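Local coordinates for protein lactococcus lactis MG1363 DpsA (Lactococcus lactis, PDB 1ZS3) that probably binds DNA and protects it during oxidative stress, as a Dps-family protein that assembles into a twelve-subunit particle of four-helix-bundle subunits, at residues H33-L38 with E70-I75; S76-D81 with F142-G147. One frame throughout, in Å; residues are numbered along the deposited sequence.

Contact 1: H33-L38 with E70-I75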
loop_
_atom_site.group_PDB
_atom_site.type_symbol
_atom_site.label_atom_id
_atom_site.label_comp_id
_atom_site.label_asym_id
_atom_site.label_seq_id
_atom_site.Cartn_x
_atom_site.Cartn_y
_atom_site.Cartn_z
ATOM N N HIS A 33 -33.081 16.464 -15.557
ATOM C CA HIS A 33 -33.431 15.269 -16.254
ATOM C C HIS A 33 -32.254 14.263 -16.250
ATOM O O HIS A 33 -32.441 13.031 -16.243
ATOM C CB HIS A 33 -33.752 15.641 -17.671
ATOM C CG HIS A 33 -35.076 16.353 -17.884
ATOM N ND1 HIS A 33 -36.332 15.914 -17.327
ATOM C CD2 HIS A 33 -35.372 17.392 -18.708
ATOM C CE1 HIS A 33 -37.291 16.726 -17.749
ATOM N NE2 HIS A 33 -36.762 17.581 -18.626
ATOM N N VAL A 34 -31.021 14.790 -16.302
ATOM C CA VAL A 34 -29.863 13.938 -16.415
ATOM C C VAL A 34 -29.707 13.272 -15.088
ATOM O O VAL A 34 -29.632 12.053 -15.040
ATOM C CB VAL A 34 -28.602 14.716 -16.751
ATOM C CG1 VAL A 34 -27.404 13.841 -16.569
ATOM C CG2 VAL A 34 -28.699 15.214 -18.167
ATOM N N LEU A 35 -29.770 14.078 -14.027
ATOM C CA LEU A 35 -29.626 13.585 -12.666
ATOM C C LEU A 35 -30.708 12.645 -12.233
ATOM O O LEU A 35 -30.487 11.785 -11.362
ATOM C CB LEU A 35 -29.676 14.744 -11.672
ATOM C CG LEU A 35 -28.490 15.683 -11.712
ATOM C CD1 LEU A 35 -28.815 16.878 -10.865
ATOM C CD2 LEU A 35 -27.251 14.954 -11.180
ATOM N N SER A 36 -31.894 12.833 -12.798
ATOM C CA SER A 36 -33.033 12.016 -12.358
ATOM C C SER A 36 -32.865 10.685 -13.054
ATOM O O SER A 36 -33.046 9.637 -12.422
ATOM C CB SER A 36 -34.404 12.646 -12.613
ATOM O OG SER A 36 -34.724 13.635 -11.636
ATOM N N ASN A 37 -32.532 10.749 -14.342
ATOM C CA ASN A 37 -32.154 9.570 -15.094
ATOM C C ASN A 37 -31.054 8.763 -14.393
ATOM O O ASN A 37 -31.125 7.539 -14.342
ATOM C CB ASN A 37 -31.733 9.935 -16.528
ATOM C CG ASN A 37 -32.931 10.304 -17.421
ATOM O OD1 ASN A 37 -34.074 10.212 -16.993
ATOM N ND2 ASN A 37 -32.657 10.758 -18.647
ATOM N N LEU A 38 -30.044 9.436 -13.840
ATOM C CA LEU A 38 -28.943 8.779 -13.160
ATOM C C LEU A 38 -29.479 7.907 -12.049
ATOM O O LEU A 38 -29.076 6.762 -11.927
ATOM C CB LEU A 38 -27.938 9.779 -12.605
ATOM C CG LEU A 38 -27.030 10.395 -13.660
ATOM C CD1 LEU A 38 -26.241 11.474 -12.990
ATOM C CD2 LEU A 38 -26.133 9.344 -14.332
ATOM N N GLU A 70 -22.007 8.055 -8.227
ATOM C CA GLU A 70 -20.800 8.836 -8.160
ATOM C C GLU A 70 -20.924 10.107 -8.982
ATOM O O GLU A 70 -20.430 11.165 -8.582
ATOM C CB GLU A 70 -19.626 8.027 -8.671
ATOM C CG GLU A 70 -18.618 7.576 -7.613
ATOM C CD GLU A 70 -17.565 6.612 -8.193
ATOM O OE1 GLU A 70 -16.743 7.035 -9.068
ATOM O OE2 GLU A 70 -17.569 5.429 -7.789
ATOM N N TYR A 71 -21.531 9.980 -10.154
ATOM C CA TYR A 71 -21.765 11.093 -11.041
ATOM C C TYR A 71 -22.918 11.937 -10.489
ATOM O O TYR A 71 -22.950 13.145 -10.697
ATOM C CB TYR A 71 -22.060 10.601 -12.477
ATOM C CG TYR A 71 -20.803 10.305 -13.245
ATOM C CD1 TYR A 71 -19.880 11.293 -13.460
ATOM C CD2 TYR A 71 -20.526 9.027 -13.726
ATOM C CE1 TYR A 71 -18.733 11.044 -14.127
ATOM C CE2 TYR A 71 -19.358 8.770 -14.406
ATOM C CZ TYR A 71 -18.459 9.792 -14.585
ATOM O OH TYR A 71 -17.265 9.622 -15.241
ATOM N N PHE A 72 -23.872 11.297 -9.788
ATOM C CA PHE A 72 -24.953 12.016 -9.158
ATOM C C PHE A 72 -24.347 13.054 -8.231
ATOM O O PHE A 72 -24.640 14.254 -8.359
ATOM C CB PHE A 72 -25.918 11.085 -8.410
ATOM C CG PHE A 72 -27.144 11.772 -7.951
ATOM C CD1 PHE A 72 -27.201 12.335 -6.678
ATOM C CD2 PHE A 72 -28.210 11.962 -8.814
ATOM C CE1 PHE A 72 -28.356 13.008 -6.226
ATOM C CE2 PHE A 72 -29.375 12.638 -8.383
ATOM C CZ PHE A 72 -29.448 13.159 -7.086
ATOM N N PHE A 73 -23.479 12.636 -7.299
ATOM C CA PHE A 73 -22.864 13.560 -6.335
ATOM C C PHE A 73 -21.888 14.538 -7.018
ATOM O O PHE A 73 -21.738 15.673 -6.596
ATOM C CB PHE A 73 -22.117 12.808 -5.226
ATOM C CG PHE A 73 -23.014 12.162 -4.197
ATOM C CD1 PHE A 73 -23.189 10.774 -4.181
ATOM C CD2 PHE A 73 -23.683 12.927 -3.250
ATOM C CE1 PHE A 73 -24.006 10.182 -3.251
ATOM C CE2 PHE A 73 -24.541 12.326 -2.315
ATOM C CZ PHE A 73 -24.691 10.951 -2.313
ATOM N N LYS A 74 -21.256 14.115 -8.101
ATOM C CA LYS A 74 -20.185 14.918 -8.645
ATOM C C LYS A 74 -20.794 16.144 -9.341
ATOM O O LYS A 74 -20.301 17.263 -9.202
ATOM C CB LYS A 74 -19.290 14.096 -9.573
ATOM C CG LYS A 74 -17.988 14.758 -9.924
ATOM C CD LYS A 74 -17.529 14.415 -11.369
ATOM C CE LYS A 74 -15.970 14.259 -11.480
ATOM N NZ LYS A 74 -15.463 14.594 -12.868
ATOM N N ILE A 75 -21.839 15.892 -10.119
ATOM C CA ILE A 75 -22.532 16.901 -10.892
ATOM C C ILE A 75 -23.418 17.814 -10.052
ATOM O O ILE A 75 -23.537 19.007 -10.351
ATOM C CB ILE A 75 -23.296 16.222 -12.016
ATOM C CG1 ILE A 75 -22.301 15.428 -12.873
ATOM C CG2 ILE A 75 -23.973 17.249 -12.933
ATOM C CD1 ILE A 75 -22.914 14.892 -14.075
#
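Leu35 overlaps the CD2/CE2 side of the Phe72 ring from off its plane, the two side chains crossing at about a right angle. Its CB is 3.9 Å from Phe72 CE2, and its CD2 branch touches Phe72 CD2 and also meets Ile75, with Leu35 CD2 4.2 Å from Ile75 CB. The ring comes to this place because Phe72 holds CG anti to its backbone N (chi1 -170°), which swings the far end closer to helix 27-51 than the start of the side chain suggests. The carbonyl O of Leu35, by contrast, lies at the ring edge, in its plane, 3.3 Å from Phe72 CE2. One turn on, Leu38 CB is near the same edge, 4.4 Å from Phe72 CD2, while Leu38 CD1 rests on the backbone at Phe72 N (4.0 Å) and beside Tyr71 CB. Segments 33-38 and 70-75, on helices 27-51 and 55-81, run roughly antiparallel (152°), their axes 9.6 Å apart at closest, as expected of neighbours in the ferritin-like four-helix bundle of Dps proteins. Leu151 of helix 142-165 packs on Val34, Tyr71 and Ile75, and Phe39 meets the Phe72 ring edge-to-face. Thr46 of a second subunit also packs on Phe72. No hydrogen bond crosses between the segments and all five touching residues are buried, which implies cohesion by apolar packing; the in-plane carbonyl may be mildly favourable toward the C-H edge.

Contact 2: S76-D81 with F142-G147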
loop_
_atom_site.group_PDB
_atom_site.type_symbol
_atom_site.label_atom_id
_atom_site.label_comp_id
_atom_site.label_asym_id
_atom_site.label_seq_id
_atom_site.Cartn_x
_atom_site.Cartn_y
_atom_site.Cartn_z
ATOM N N SER A 76 -24.007 17.242 -9.008
ATOM C CA SER A 76 -24.809 17.958 -8.073
ATOM C C SER A 76 -23.925 18.973 -7.471
ATOM O O SER A 76 -24.284 20.134 -7.385
ATOM C CB SER A 76 -25.435 17.062 -7.006
ATOM O OG SER A 76 -26.435 16.245 -7.593
ATOM N N ASP A 77 -22.768 18.522 -7.018
ATOM C CA ASP A 77 -21.790 19.411 -6.385
ATOM C C ASP A 77 -21.364 20.465 -7.344
ATOM O O ASP A 77 -21.163 21.603 -6.919
ATOM C CB ASP A 77 -20.565 18.655 -5.912
ATOM C CG ASP A 77 -20.779 18.034 -4.601
ATOM O OD1 ASP A 77 -20.131 17.044 -4.264
ATOM O OD2 ASP A 77 -21.611 18.470 -3.805
ATOM N N LEU A 78 -21.209 20.111 -8.629
ATOM C CA LEU A 78 -20.712 21.082 -9.569
ATOM C C LEU A 78 -21.785 22.162 -9.723
ATOM O O LEU A 78 -21.451 23.343 -9.836
ATOM C CB LEU A 78 -20.406 20.432 -10.912
ATOM C CG LEU A 78 -19.031 19.773 -10.987
ATOM C CD1 LEU A 78 -18.885 18.965 -12.260
ATOM C CD2 LEU A 78 -17.888 20.784 -10.911
ATOM N N LEU A 79 -23.044 21.733 -9.717
ATOM C CA LEU A 79 -24.209 22.649 -9.855
ATOM C C LEU A 79 -24.350 23.545 -8.646
ATOM O O LEU A 79 -24.366 24.742 -8.782
ATOM C CB LEU A 79 -25.500 21.836 -10.070
ATOM C CG LEU A 79 -25.821 21.338 -11.514
ATOM C CD1 LEU A 79 -26.884 20.235 -11.459
ATOM C CD2 LEU A 79 -26.288 22.455 -12.420
ATOM N N LEU A 80 -24.469 22.976 -7.460
ATOM C CA LEU A 80 -24.504 23.780 -6.245
ATOM C C LEU A 80 -23.347 24.765 -6.155
ATOM O O LEU A 80 -23.416 25.754 -5.440
ATOM C CB LEU A 80 -24.519 22.886 -4.993
ATOM C CG LEU A 80 -25.922 22.540 -4.450
ATOM C CD1 LEU A 80 -26.579 21.512 -5.311
ATOM C CD2 LEU A 80 -25.892 22.062 -3.033
ATOM N N ASP A 81 -22.248 24.467 -6.833
ATOM C CA ASP A 81 -21.020 25.247 -6.784
ATOM C C ASP A 81 -21.268 26.457 -7.625
ATOM O O ASP A 81 -20.704 27.514 -7.403
ATOM C CB ASP A 81 -19.830 24.455 -7.374
ATOM C CG ASP A 81 -19.095 23.593 -6.355
ATOM O OD1 ASP A 81 -19.386 23.639 -5.144
ATOM O OD2 ASP A 81 -18.176 22.844 -6.728
ATOM N N PHE A 142 -17.973 26.620 -16.737
ATOM C CA PHE A 142 -16.948 25.774 -17.394
ATOM C C PHE A 142 -16.626 24.439 -16.696
ATOM O O PHE A 142 -16.398 23.438 -17.361
ATOM C CB PHE A 142 -15.627 26.491 -17.569
ATOM C CG PHE A 142 -15.744 27.903 -17.981
ATOM C CD1 PHE A 142 -15.605 28.926 -17.034
ATOM C CD2 PHE A 142 -15.914 28.238 -19.302
ATOM C CE1 PHE A 142 -15.646 30.233 -17.404
ATOM C CE2 PHE A 142 -15.964 29.559 -19.671
ATOM C CZ PHE A 142 -15.823 30.550 -18.715
ATOM N N ALA A 143 -16.518 24.453 -15.368
ATOM C CA ALA A 143 -16.197 23.238 -14.602
ATOM C C ALA A 143 -17.322 22.242 -14.778
ATOM O O ALA A 143 -17.082 21.072 -14.987
ATOM C CB ALA A 143 -15.960 23.542 -13.130
ATOM N N LEU A 144 -18.549 22.707 -14.695
ATOM C CA LEU A 144 -19.706 21.859 -14.891
ATOM C C LEU A 144 -19.654 21.228 -16.271
ATOM O O LEU A 144 -19.925 20.065 -16.443
ATOM C CB LEU A 144 -20.973 22.682 -14.772
ATOM C CG LEU A 144 -22.309 21.948 -14.922
ATOM C CD1 LEU A 144 -22.527 21.009 -13.792
ATOM C CD2 LEU A 144 -23.439 22.945 -14.991
ATOM N N ALA A 145 -19.306 22.032 -17.273
ATOM C CA ALA A 145 -19.288 21.552 -18.625
ATOM C C ALA A 145 -18.340 20.359 -18.697
ATOM O O ALA A 145 -18.689 19.336 -19.283
ATOM C CB ALA A 145 -18.878 22.665 -19.598
ATOM N N ALA A 146 -17.163 20.476 -18.081
ATOM C CA ALA A 146 -16.148 19.440 -18.060
ATOM C C ALA A 146 -16.656 18.144 -17.401
ATOM O O ALA A 146 -16.451 17.048 -17.943
ATOM C CB ALA A 146 -14.926 19.938 -17.350
ATOM N N GLY A 147 -17.292 18.265 -16.227
ATOM C CA GLY A 147 -17.904 17.129 -15.547
ATOM C C GLY A 147 -18.917 16.413 -16.437
ATOM O O GLY A 147 -18.975 15.207 -16.464
#
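Three leucines carry this join between the C-terminal part of helix 55-81 and the first turns of helix 142-165. Leu78, with the largest buried area, points at the facing helix and divides its contacts among its atoms: Leu78 CB lies 3.6 Å from Leu144 CD1, Leu78 CD2 is 4.0 Å from Ala143 CB, and Leu78 CD1 approaches the bare backbone at Gly147 CA (3.9 Å). The fork thus spans one helical turn, from Ala143 to Gly147, where neither residue has more than a methyl to offer. Leu144 answers with CG anti to its backbone N (chi1 -179°), a torsion that brings both its methyls toward helix 55-81. One of them, CD1, touches both Leu78 CB and Leu79 CG, resting over the notch beside them; the other, CD2, meets Leu79 CD2 at 3.9 Å, the two side chains crossing obliquely. Segments 76-81 and 142-147 run nearly antiparallel, at 167°, with axes 9.3 Å apart at closest approach. Leu31 of helix 27-51 packs on both Leu79 and Leu144, tying a third helix into the seam. On another side of helix 55-81, Asp77 and Asp81 form salt bridges with Arg160 of a third subunit, and Asp77 also pairs with Arg62 of a second. Since no hydrogen bond passes between the segments, the seam is held by aliphatic packing, whereas the nearby charged groups serve the joins between subunits.

How the contacts relate
Contacts 1 and 2 follow each other directly on helix 55-81: contact 1 pairs 70-75 with helix 27-51 and contact 2 pairs 76-81 with helix 142-165, though each also touches the other's partner helix. Their centres are about 11 Å apart, and they meet in one apolar core, where Leu35 CD1 of contact 1 lies 3.9 Å from Leu79 CD1 of contact 2. Ile75 O, of contact 1, also packs 4.1 Å from Leu144 CD1. The centre of contact 1 lies about 5 Å, and that of contact 2 about 15 Å, from the chain's centre, so the pair runs from mid-bundle toward one end. Both touch the second subunit, and contact 2 a third.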